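Local coordinates for mortality factor 4-like protein 1 (PDB 2F5K) that binds methylated histone H3 through its chromo domain and probably takes part in gene regulation, at residues C31-P35 against L36-A40; S59-N62 against K63-E67; N81-K84 against Q85-L88. One frame throughout, in Å; residues are numbered along the deposited sequence.

Contact 1 (C31-P35 against L36-A40)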
ATOM      1  N   CYS A  31       0.485   0.468   1.852  1.00 37.60           N
ATOM      2  CA  CYS A  31       0.338   0.254   0.447  1.00 37.77           C
ATOM      3  C   CYS A  31       0.987   1.379  -0.284  1.00 38.16           C
ATOM      4  O   CYS A  31       0.850   2.523   0.115  1.00 38.69           O
ATOM      5  CB  CYS A  31      -1.154   0.182   0.076  1.00 37.33           C
ATOM      6  SG  CYS A  31      -1.457  -0.294  -1.641  1.00 36.55           S
ATOM      7  N   PHE A  32       1.676   1.039  -1.370  1.00 38.41           N
ATOM      8  CA  PHE A  32       2.294   2.009  -2.234  1.00 39.20           C
ATOM      9  C   PHE A  32       1.247   2.656  -3.144  1.00 40.39           C
ATOM     10  O   PHE A  32       0.364   1.983  -3.672  1.00 40.10           O
ATOM     11  CB  PHE A  32       3.328   1.320  -3.141  1.00 39.24           C
ATOM     12  CG  PHE A  32       4.681   1.193  -2.535  1.00 37.23           C
ATOM     13  CD1 PHE A  32       5.174  -0.025  -2.168  1.00 37.61           C
ATOM     14  CD2 PHE A  32       5.474   2.298  -2.364  1.00 37.35           C
ATOM     15  CE1 PHE A  32       6.460  -0.139  -1.616  1.00 36.38           C
ATOM     16  CE2 PHE A  32       6.747   2.186  -1.803  1.00 35.89           C
ATOM     17  CZ  PHE A  32       7.207   0.976  -1.412  1.00 34.78           C
ATOM     18  N   HIS A  33       1.371   3.959  -3.340  1.00 41.50           N
ATOM     19  CA  HIS A  33       0.500   4.654  -4.248  1.00 43.73           C
ATOM     20  C   HIS A  33       1.337   5.437  -5.260  1.00 43.46           C
ATOM     21  O   HIS A  33       1.455   5.037  -6.424  1.00 43.86           O
ATOM     22  CB  HIS A  33      -0.500   5.543  -3.504  1.00 44.87           C
ATOM     23  CG  HIS A  33      -1.357   6.349  -4.422  1.00 47.34           C
ATOM     24  ND1 HIS A  33      -1.315   7.728  -4.465  1.00 49.09           N
ATOM     25  CD2 HIS A  33      -2.274   5.968  -5.345  1.00 48.38           C
ATOM     26  CE1 HIS A  33      -2.177   8.161  -5.369  1.00 49.95           C
ATOM     27  NE2 HIS A  33      -2.772   7.113  -5.917  1.00 49.35           N
ATOM     28  N   GLY A  34       1.933   6.540  -4.855  1.00 42.90           N
ATOM     29  CA  GLY A  34       2.866   7.149  -5.800  1.00 43.35           C
ATOM     30  C   GLY A  34       4.250   6.622  -5.415  1.00 43.03           C
ATOM     31  O   GLY A  34       4.481   5.411  -5.400  1.00 42.17           O
ATOM     32  N   PRO A  35       5.142   7.540  -5.072  1.00 42.91           N
ATOM     33  CA  PRO A  35       6.458   7.214  -4.525  1.00 42.80           C
ATOM     34  C   PRO A  35       6.335   7.073  -3.012  1.00 42.33           C
ATOM     35  O   PRO A  35       7.327   7.033  -2.304  1.00 42.63           O
ATOM     36  CB  PRO A  35       7.248   8.485  -4.813  1.00 42.71           C
ATOM     37  CG  PRO A  35       6.190   9.561  -4.516  1.00 43.19           C
ATOM     38  CD  PRO A  35       4.947   9.001  -5.199  1.00 43.37           C
ATOM     39  N   LEU A  36       5.110   7.020  -2.523  1.00 41.85           N
ATOM     40  CA  LEU A  36       4.863   7.018  -1.097  1.00 40.74           C
ATOM     41  C   LEU A  36       4.103   5.795  -0.607  1.00 39.37           C
ATOM     42  O   LEU A  36       3.351   5.172  -1.347  1.00 38.54           O
ATOM     43  CB  LEU A  36       4.069   8.278  -0.737  1.00 40.88           C
ATOM     44  CG  LEU A  36       4.879   9.559  -0.801  1.00 42.57           C
ATOM     45  CD1 LEU A  36       4.028  10.677  -0.277  1.00 44.37           C
ATOM     46  CD2 LEU A  36       6.172   9.470   0.014  1.00 43.26           C
ATOM     47  N   LEU A  37       4.278   5.490   0.669  1.00 38.96           N
ATOM     48  CA  LEU A  37       3.572   4.392   1.319  1.00 40.06           C
ATOM     49  C   LEU A  37       2.448   4.916   2.228  1.00 40.36           C
ATOM     50  O   LEU A  37       2.648   5.839   2.984  1.00 39.84           O
ATOM     51  CB  LEU A  37       4.549   3.558   2.148  1.00 39.38           C
ATOM     52  CG  LEU A  37       5.201   2.384   1.433  1.00 40.61           C
ATOM     53  CD1 LEU A  37       6.296   1.802   2.310  1.00 41.29           C
ATOM     54  CD2 LEU A  37       4.183   1.310   1.086  1.00 39.54           C
ATOM     55  N   TYR A  38       1.275   4.305   2.191  1.00 41.77           N
ATOM     56  CA  TYR A  38       0.193   4.769   3.071  1.00 42.61           C
ATOM     57  C   TYR A  38      -0.386   3.658   3.909  1.00 42.45           C
ATOM     58  O   TYR A  38      -0.426   2.504   3.504  1.00 41.89           O
ATOM     59  CB  TYR A  38      -0.953   5.383   2.246  1.00 43.01           C
ATOM     60  CG  TYR A  38      -0.515   6.513   1.354  1.00 45.52           C
ATOM     61  CD1 TYR A  38       0.017   6.262   0.090  1.00 47.11           C
ATOM     62  CD2 TYR A  38      -0.622   7.829   1.767  1.00 47.60           C
ATOM     63  CE1 TYR A  38       0.438   7.275  -0.718  1.00 47.82           C
ATOM     64  CE2 TYR A  38      -0.214   8.866   0.941  1.00 49.19           C
ATOM     65  CZ  TYR A  38       0.315   8.569  -0.292  1.00 48.74           C
ATOM     66  OH  TYR A  38       0.718   9.574  -1.101  1.00 49.82           O
ATOM     67  N   GLU A  39      -0.910   4.019   5.064  1.00 42.76           N
ATOM     68  CA  GLU A  39      -1.591   3.040   5.861  1.00 44.15           C
ATOM     69  C   GLU A  39      -2.826   2.674   5.087  1.00 44.64           C
ATOM     70  O   GLU A  39      -3.354   3.494   4.350  1.00 44.20           O
ATOM     71  CB  GLU A  39      -1.946   3.616   7.217  1.00 44.46           C
ATOM     72  CG  GLU A  39      -2.538   2.616   8.185  1.00 45.16           C
ATOM     73  CD  GLU A  39      -2.872   3.253   9.529  1.00 46.17           C
ATOM     74  OE1 GLU A  39      -2.206   4.215   9.940  1.00 47.35           O
ATOM     75  OE2 GLU A  39      -3.795   2.778  10.187  1.00 46.44           O
ATOM     76  N   ALA A  40      -3.285   1.443   5.222  1.00 45.94           N
ATOM     77  CA  ALA A  40      -4.419   1.036   4.438  1.00 47.83           C
ATOM     78  C   ALA A  40      -4.957  -0.270   4.917  1.00 49.57           C
ATOM     79  O   ALA A  40      -4.294  -0.960   5.700  1.00 49.85           O
ATOM     80  CB  ALA A  40      -4.029   0.927   2.972  1.00 47.48           C
TER
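The isobutyl group of L37 lies against one face of the F32 ring: CD2 stands 3.5 Å from the ring centroid and only 8° off its normal, a CH-pi contact over the centre, while L37 CG approaches F32 CE2 to 3.6 Å. With CG beside its own backbone N (chi1 -87°), F32 brings its ring over toward L37, its non-hydrogen-bonded partner in the hairpin. Replacing F32 by an alanine would probably leave L37 CD2 without its aromatic cover and open a gap toward L88 and L75. C31 and Y38, whose side chains lie on the opposite face, form the adjoining hydrogen-bonded pair: C31 N to Y38 O at 2.8 Å and Y38 N to C31 O also at 2.8 Å. The loop is closed by H33 N, which donates to L36 O at 3.1 Å almost head-on to the carbonyl. Beyond this bond H33 CB meets Y38 CE1 at 3.4 Å, and the imidazole and phenol planes are inclined at 68°, with ring centroids 6.0 Å apart. Strands 28-32 and 37-48 thus illustrate how one hairpin can serve two surfaces. C31 and A40 turn to strand 51-58, and Y38 and H33 toward the loop bearing W61; F32 and L37 turn to strand 74-76 and helix 79-98.

Contact 2 (S59-N62 against K63-E67)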
ATOM      1  N   SER A  59      -6.541   4.373   4.311  1.00 56.23           N
ATOM      2  CA  SER A  59      -7.106   4.918   5.527  1.00 58.00           C
ATOM      3  C   SER A  59      -7.035   6.424   5.592  1.00 59.22           C
ATOM      4  O   SER A  59      -6.038   7.049   5.236  1.00 58.46           O
ATOM      5  CB  SER A  59      -6.521   4.272   6.780  1.00 58.05           C
ATOM      6  OG  SER A  59      -5.145   4.060   6.634  1.00 59.59           O
ATOM      7  N   GLY A  60      -8.140   7.008   6.035  1.00 61.20           N
ATOM      8  CA  GLY A  60      -8.247   8.448   6.101  1.00 63.86           C
ATOM      9  C   GLY A  60      -8.473   9.004   4.709  1.00 65.89           C
ATOM     10  O   GLY A  60      -8.398  10.204   4.495  1.00 66.06           O
ATOM     11  N   TRP A  61      -8.745   8.123   3.753  1.00 67.79           N
ATOM     12  CA  TRP A  61      -8.931   8.546   2.373  1.00 69.93           C
ATOM     13  C   TRP A  61     -10.336   8.230   1.905  1.00 70.73           C
ATOM     14  O   TRP A  61     -10.894   7.172   2.201  1.00 70.65           O
ATOM     15  CB  TRP A  61      -7.917   7.876   1.431  1.00 70.50           C
ATOM     16  CG  TRP A  61      -6.535   8.482   1.424  1.00 72.99           C
ATOM     17  CD1 TRP A  61      -5.889   9.093   2.469  1.00 74.43           C
ATOM     18  CD2 TRP A  61      -5.619   8.519   0.322  1.00 74.70           C
ATOM     19  NE1 TRP A  61      -4.641   9.510   2.078  1.00 74.65           N
ATOM     20  CE2 TRP A  61      -4.448   9.165   0.766  1.00 75.05           C
ATOM     21  CE3 TRP A  61      -5.667   8.060  -1.004  1.00 75.26           C
ATOM     22  CZ2 TRP A  61      -3.348   9.364  -0.061  1.00 75.93           C
ATOM     23  CZ3 TRP A  61      -4.569   8.259  -1.819  1.00 75.23           C
ATOM     24  CH2 TRP A  61      -3.431   8.907  -1.349  1.00 75.69           C
ATOM     25  N   ASN A  62     -10.899   9.158   1.152  1.00 72.00           N
ATOM     26  CA  ASN A  62     -12.226   8.983   0.615  1.00 73.30           C
ATOM     27  C   ASN A  62     -12.282   7.745  -0.285  1.00 73.57           C
ATOM     28  O   ASN A  62     -11.375   7.476  -1.065  1.00 73.39           O
ATOM     29  CB  ASN A  62     -12.665  10.265  -0.097  1.00 74.09           C
ATOM     30  CG  ASN A  62     -12.602  11.498   0.827  1.00 76.16           C
ATOM     31  OD1 ASN A  62     -13.056  11.461   1.977  1.00 77.43           O
ATOM     32  ND2 ASN A  62     -12.039  12.587   0.322  1.00 78.06           N
ATOM     33  N   LYS A  63     -13.364   6.993  -0.163  1.00 74.00           N
ATOM     34  CA  LYS A  63     -13.510   5.722  -0.843  1.00 74.60           C
ATOM     35  C   LYS A  63     -13.409   5.740  -2.365  1.00 74.42           C
ATOM     36  O   LYS A  63     -13.343   4.687  -2.991  1.00 74.45           O
ATOM     37  CB  LYS A  63     -14.820   5.077  -0.412  1.00 75.32           C
ATOM     38  CG  LYS A  63     -15.025   5.117   1.101  1.00 77.40           C
ATOM     39  CD  LYS A  63     -16.477   4.911   1.506  1.00 79.41           C
ATOM     40  CE  LYS A  63     -16.621   4.882   3.025  1.00 80.66           C
ATOM     41  NZ  LYS A  63     -18.006   4.527   3.454  1.00 81.42           N
ATOM     42  N   ASN A  64     -13.404   6.913  -2.976  1.00 74.10           N
ATOM     43  CA  ASN A  64     -13.307   6.946  -4.427  1.00 74.07           C
ATOM     44  C   ASN A  64     -11.932   6.505  -4.877  1.00 73.64           C
ATOM     45  O   ASN A  64     -11.782   5.881  -5.928  1.00 73.78           O
ATOM     46  CB  ASN A  64     -13.640   8.333  -4.980  1.00 74.47           C
ATOM     47  CG  ASN A  64     -15.113   8.653  -4.877  1.00 74.79           C
ATOM     48  OD1 ASN A  64     -15.964   7.782  -5.049  1.00 74.90           O
ATOM     49  ND2 ASN A  64     -15.424   9.905  -4.572  1.00 75.25           N
ATOM     50  N   TRP A  65     -10.934   6.824  -4.059  1.00 72.99           N
ATOM     51  CA  TRP A  65      -9.552   6.435  -4.317  1.00 72.04           C
ATOM     52  C   TRP A  65      -9.299   4.964  -4.037  1.00 69.92           C
ATOM     53  O   TRP A  65      -8.215   4.446  -4.314  1.00 69.75           O
ATOM     54  CB  TRP A  65      -8.608   7.278  -3.486  1.00 73.28           C
ATOM     55  CG  TRP A  65      -8.725   8.733  -3.768  1.00 76.90           C
ATOM     56  CD1 TRP A  65      -9.797   9.542  -3.505  1.00 78.60           C
ATOM     57  CD2 TRP A  65      -7.726   9.570  -4.355  1.00 79.88           C
ATOM     58  NE1 TRP A  65      -9.522  10.831  -3.893  1.00 80.14           N
ATOM     59  CE2 TRP A  65      -8.255  10.877  -4.418  1.00 81.03           C
ATOM     60  CE3 TRP A  65      -6.426   9.350  -4.833  1.00 81.31           C
ATOM     61  CZ2 TRP A  65      -7.534  11.953  -4.945  1.00 82.10           C
ATOM     62  CZ3 TRP A  65      -5.712  10.417  -5.356  1.00 82.29           C
ATOM     63  CH2 TRP A  65      -6.268  11.700  -5.409  1.00 82.68           C
ATOM     64  N   ASP A  66     -10.290   4.283  -3.481  1.00 67.48           N
ATOM     65  CA  ASP A  66     -10.147   2.853  -3.258  1.00 65.60           C
ATOM     66  C   ASP A  66      -9.793   2.213  -4.603  1.00 64.19           C
ATOM     67  O   ASP A  66     -10.396   2.527  -5.628  1.00 63.91           O
ATOM     68  CB  ASP A  66     -11.424   2.248  -2.681  1.00 65.52           C
ATOM     69  CG  ASP A  66     -11.625   2.570  -1.201  1.00 65.30           C
ATOM     70  OD1 ASP A  66     -11.131   3.601  -0.688  1.00 64.12           O
ATOM     71  OD2 ASP A  66     -12.282   1.814  -0.467  1.00 66.06           O
ATOM     72  N   GLU A  67      -8.797   1.339  -4.611  1.00 62.43           N
ATOM     73  CA  GLU A  67      -8.353   0.760  -5.871  1.00 60.65           C
ATOM     74  C   GLU A  67      -7.804  -0.655  -5.813  1.00 59.52           C
ATOM     75  O   GLU A  67      -7.492  -1.189  -4.747  1.00 58.62           O
ATOM     76  CB  GLU A  67      -7.302   1.659  -6.524  1.00 60.59           C
ATOM     77  CG  GLU A  67      -6.130   2.039  -5.635  1.00 60.06           C
ATOM     78  CD  GLU A  67      -4.934   2.470  -6.457  1.00 60.08           C
ATOM     79  OE1 GLU A  67      -4.127   3.314  -6.024  1.00 57.56           O
ATOM     80  OE2 GLU A  67      -4.807   1.956  -7.576  1.00 62.70           O
TER
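The carbonyl oxygen of N62 is approached from two parts of W65: it accepts the backbone N-H of that residue at 3.1 Å, with an angle of 150° at the hydrogen, and it lies near the plane of the indole at its edge, 3.6 Å from W65 CD1. The bond closes a type I beta turn in the loop between strands 51-58 and 67-70 of the chromo domain. K63 and N64 occupy the corner with helical backbone angles, and a second, weak bond from D66 N to K63 O at 3.1 Å makes a further turn overlapping the first. The donor on W65 comes in tilted from the carbonyl plane of N62. The turn's consequence is aromatic: it carries W65 back to the ring of W61, four positions earlier. The two six-membered rings have centroids 5.4 Å apart and planes at 77°, and they meet obliquely through their benzo parts. In both tryptophans CG lies beside the backbone N; for W65 (chi1 -60°) this turns the indole so that CE3 reaches W61, while the backbone already places CB there. W61 in turn meets the rings of Y38, Y58 and H33, while its carbonyl oxygen accepts a bond from H57 NE2. Such a gathering of aromatic side chains is consistent with the cages by which chromo domains hold methylated lysine. Where the indoles touch, W61 CZ3 is 3.7 Å from W65 CE3, and W61 CE3 is 3.9 Å from W65 CB.

Contact 3 (N81-K84 against Q85-L88)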
ATOM      1  N   ASN A  81       8.917  -1.936   7.574  1.00 32.39           N
ATOM      2  CA  ASN A  81       8.192  -1.164   6.563  1.00 33.56           C
ATOM      3  C   ASN A  81       7.781   0.239   7.014  1.00 33.66           C
ATOM      4  O   ASN A  81       7.798   1.169   6.208  1.00 33.59           O
ATOM      5  CB  ASN A  81       7.061  -1.963   5.965  1.00 33.49           C
ATOM      6  CG  ASN A  81       7.571  -3.183   5.258  1.00 33.88           C
ATOM      7  OD1 ASN A  81       8.656  -3.143   4.696  1.00 33.32           O
ATOM      8  ND2 ASN A  81       6.814  -4.280   5.295  1.00 34.08           N
ATOM      9  N   LEU A  82       7.489   0.405   8.307  1.00 33.89           N
ATOM     10  CA  LEU A  82       7.215   1.749   8.848  1.00 34.85           C
ATOM     11  C   LEU A  82       8.460   2.625   8.717  1.00 35.60           C
ATOM     12  O   LEU A  82       8.355   3.792   8.395  1.00 36.37           O
ATOM     13  CB  LEU A  82       6.731   1.688  10.306  1.00 34.51           C
ATOM     14  CG  LEU A  82       5.317   1.166  10.412  1.00 36.31           C
ATOM     15  CD1 LEU A  82       4.997   0.640  11.824  1.00 38.55           C
ATOM     16  CD2 LEU A  82       4.307   2.253   9.950  1.00 36.98           C
ATOM     17  N   GLN A  83       9.642   2.056   8.964  1.00 35.83           N
ATOM     18  CA  GLN A  83      10.890   2.783   8.787  1.00 36.43           C
ATOM     19  C   GLN A  83      11.067   3.160   7.316  1.00 36.44           C
ATOM     20  O   GLN A  83      11.577   4.216   6.996  1.00 35.94           O
ATOM     21  CB  GLN A  83      12.063   1.884   9.183  1.00 36.80           C
ATOM     22  CG  GLN A  83      13.383   2.551   9.082  1.00 39.37           C
ATOM     23  CD  GLN A  83      13.415   3.860   9.866  1.00 43.07           C
ATOM     24  OE1 GLN A  83      12.657   4.031  10.857  1.00 44.57           O
ATOM     25  NE2 GLN A  83      14.290   4.790   9.436  1.00 42.07           N
ATOM     26  N   LYS A  84      10.678   2.261   6.419  1.00 36.76           N
ATOM     27  CA  LYS A  84      10.775   2.525   4.981  1.00 36.86           C
ATOM     28  C   LYS A  84       9.785   3.643   4.631  1.00 36.39           C
ATOM     29  O   LYS A  84      10.090   4.532   3.836  1.00 34.68           O
ATOM     30  CB  LYS A  84      10.464   1.261   4.177  1.00 36.85           C
ATOM     31  CG  LYS A  84      10.207   1.463   2.696  1.00 38.38           C
ATOM     32  CD  LYS A  84       9.938   0.109   1.907  1.00 40.13           C
ATOM     33  CE  LYS A  84      11.148  -0.830   1.964  1.00 42.17           C
ATOM     34  NZ  LYS A  84      11.400  -1.533   0.668  1.00 44.86           N
ATOM     35  N   GLN A  85       8.599   3.580   5.238  1.00 36.78           N
ATOM     36  CA  GLN A  85       7.586   4.606   4.994  1.00 37.63           C
ATOM     37  C   GLN A  85       8.146   5.967   5.316  1.00 37.67           C
ATOM     38  O   GLN A  85       7.996   6.917   4.549  1.00 36.90           O
ATOM     39  CB  GLN A  85       6.351   4.410   5.875  1.00 37.63           C
ATOM     40  CG  GLN A  85       5.279   5.513   5.646  1.00 37.54           C
ATOM     41  CD  GLN A  85       3.985   5.238   6.407  1.00 37.35           C
ATOM     42  OE1 GLN A  85       4.025   4.787   7.560  1.00 36.12           O
ATOM     43  NE2 GLN A  85       2.852   5.472   5.769  1.00 37.21           N
ATOM     44  N   ARG A  86       8.795   6.035   6.469  1.00 38.49           N
ATOM     45  CA  ARG A  86       9.352   7.286   6.966  1.00 39.86           C
ATOM     46  C   ARG A  86      10.480   7.774   6.094  1.00 39.39           C
ATOM     47  O   ARG A  86      10.655   8.979   5.926  1.00 39.78           O
ATOM     48  CB  ARG A  86       9.875   7.140   8.398  1.00 40.55           C
ATOM     49  CG  ARG A  86       8.808   6.883   9.463  1.00 44.59           C
ATOM     50  CD  ARG A  86       9.377   7.018  10.883  1.00 50.33           C
ATOM     51  NE  ARG A  86       8.662   6.196  11.851  1.00 54.13           N
ATOM     52  CZ  ARG A  86       8.921   4.921  12.101  1.00 56.15           C
ATOM     53  NH1 ARG A  86       9.898   4.288  11.472  1.00 57.33           N
ATOM     54  NH2 ARG A  86       8.204   4.278  13.012  1.00 58.04           N
ATOM     55  N   GLU A  87      11.285   6.851   5.585  1.00 38.50           N
ATOM     56  CA  GLU A  87      12.380   7.259   4.721  1.00 38.40           C
ATOM     57  C   GLU A  87      11.870   7.752   3.373  1.00 37.41           C
ATOM     58  O   GLU A  87      12.421   8.655   2.810  1.00 36.30           O
ATOM     59  CB  GLU A  87      13.432   6.152   4.562  1.00 38.66           C
ATOM     60  CG  GLU A  87      14.393   6.050   5.747  1.00 39.15           C
ATOM     61  CD  GLU A  87      15.205   4.754   5.762  1.00 41.33           C
ATOM     62  OE1 GLU A  87      15.322   4.075   4.717  1.00 39.28           O
ATOM     63  OE2 GLU A  87      15.742   4.418   6.843  1.00 43.35           O
ATOM     64  N   LEU A  88      10.815   7.156   2.855  1.00 37.73           N
ATOM     65  CA  LEU A  88      10.271   7.654   1.604  1.00 38.70           C
ATOM     66  C   LEU A  88       9.635   9.035   1.866  1.00 39.52           C
ATOM     67  O   LEU A  88       9.735   9.935   1.059  1.00 39.54           O
ATOM     68  CB  LEU A  88       9.235   6.683   1.026  1.00 38.44           C
ATOM     69  CG  LEU A  88       9.674   5.250   0.674  1.00 38.65           C
ATOM     70  CD1 LEU A  88       8.712   4.601  -0.248  1.00 37.53           C
ATOM     71  CD2 LEU A  88      11.055   5.196   0.089  1.00 40.70           C
TER
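Q83 reaches across one turn of helix 79-98 to both R86 and E87, an example of one amide lying close to polar groups at i+3 and i+4. Its CB lies 4.0 Å from R86 NH1. With CG anti to the backbone N (chi1 -178°) and the chain bent at the next torsion, CG passes 3.8 Å from E87 OE2, and the terminal amide then divides its two ends between the neighbours. OE1 comes within 2.8 Å of R86 NH1, at the edge of the guanidinium and near its plane. NE2 donates to E87 OE2 at 3.0 Å in a nearly straight bond, 168° at the hydrogen. That oxygen is met on its anti side, with the donor raised out of the carboxylate plane, although the carboxylate oxygen itself lies close to the amide plane of Q83. The guanidinium of R86 thus has Q83 OE1 at its edge and, over one face, the backbone oxygen of L82, which its NH1 does not hydrogen-bond. Behind the side chains run the regular i to i+4 bonds, from Q85 N to N81 O, R86 N to L82 O, E87 N to Q83 O and L88 N to K84 O. The flank carrying N81, Q85 and L88 faces the beta sheet, where N81 ND2 bonds K76 O and Q85 NE2 bonds L37 O, both backbone oxygens. L82 and Q85 run side by side, pointing the same way, with L82 CD2 at 3.5 Å from Q85 OE1.

In the fold
Contact 1 is the hub, its centre about 12 Å from that of contact 2 and about 10 Å from that of contact 3. It joins each by a different surface of the hairpin. Toward contact 2 the link is aromatic, Y38 CE2 standing 3.3 Å from W61 CZ2, where the chromo domain's methyl-lysine pocket probably lies. Toward contact 3 it is a probable hydrogen bond from Q85 NE2 to L37 O at 2.8 Å, supported by F32 CE2 against L88 CD1 at 3.5 Å. Contacts 2 and 3 do not touch: their centres are about 21 Å apart and their nearest atoms about 8 Å.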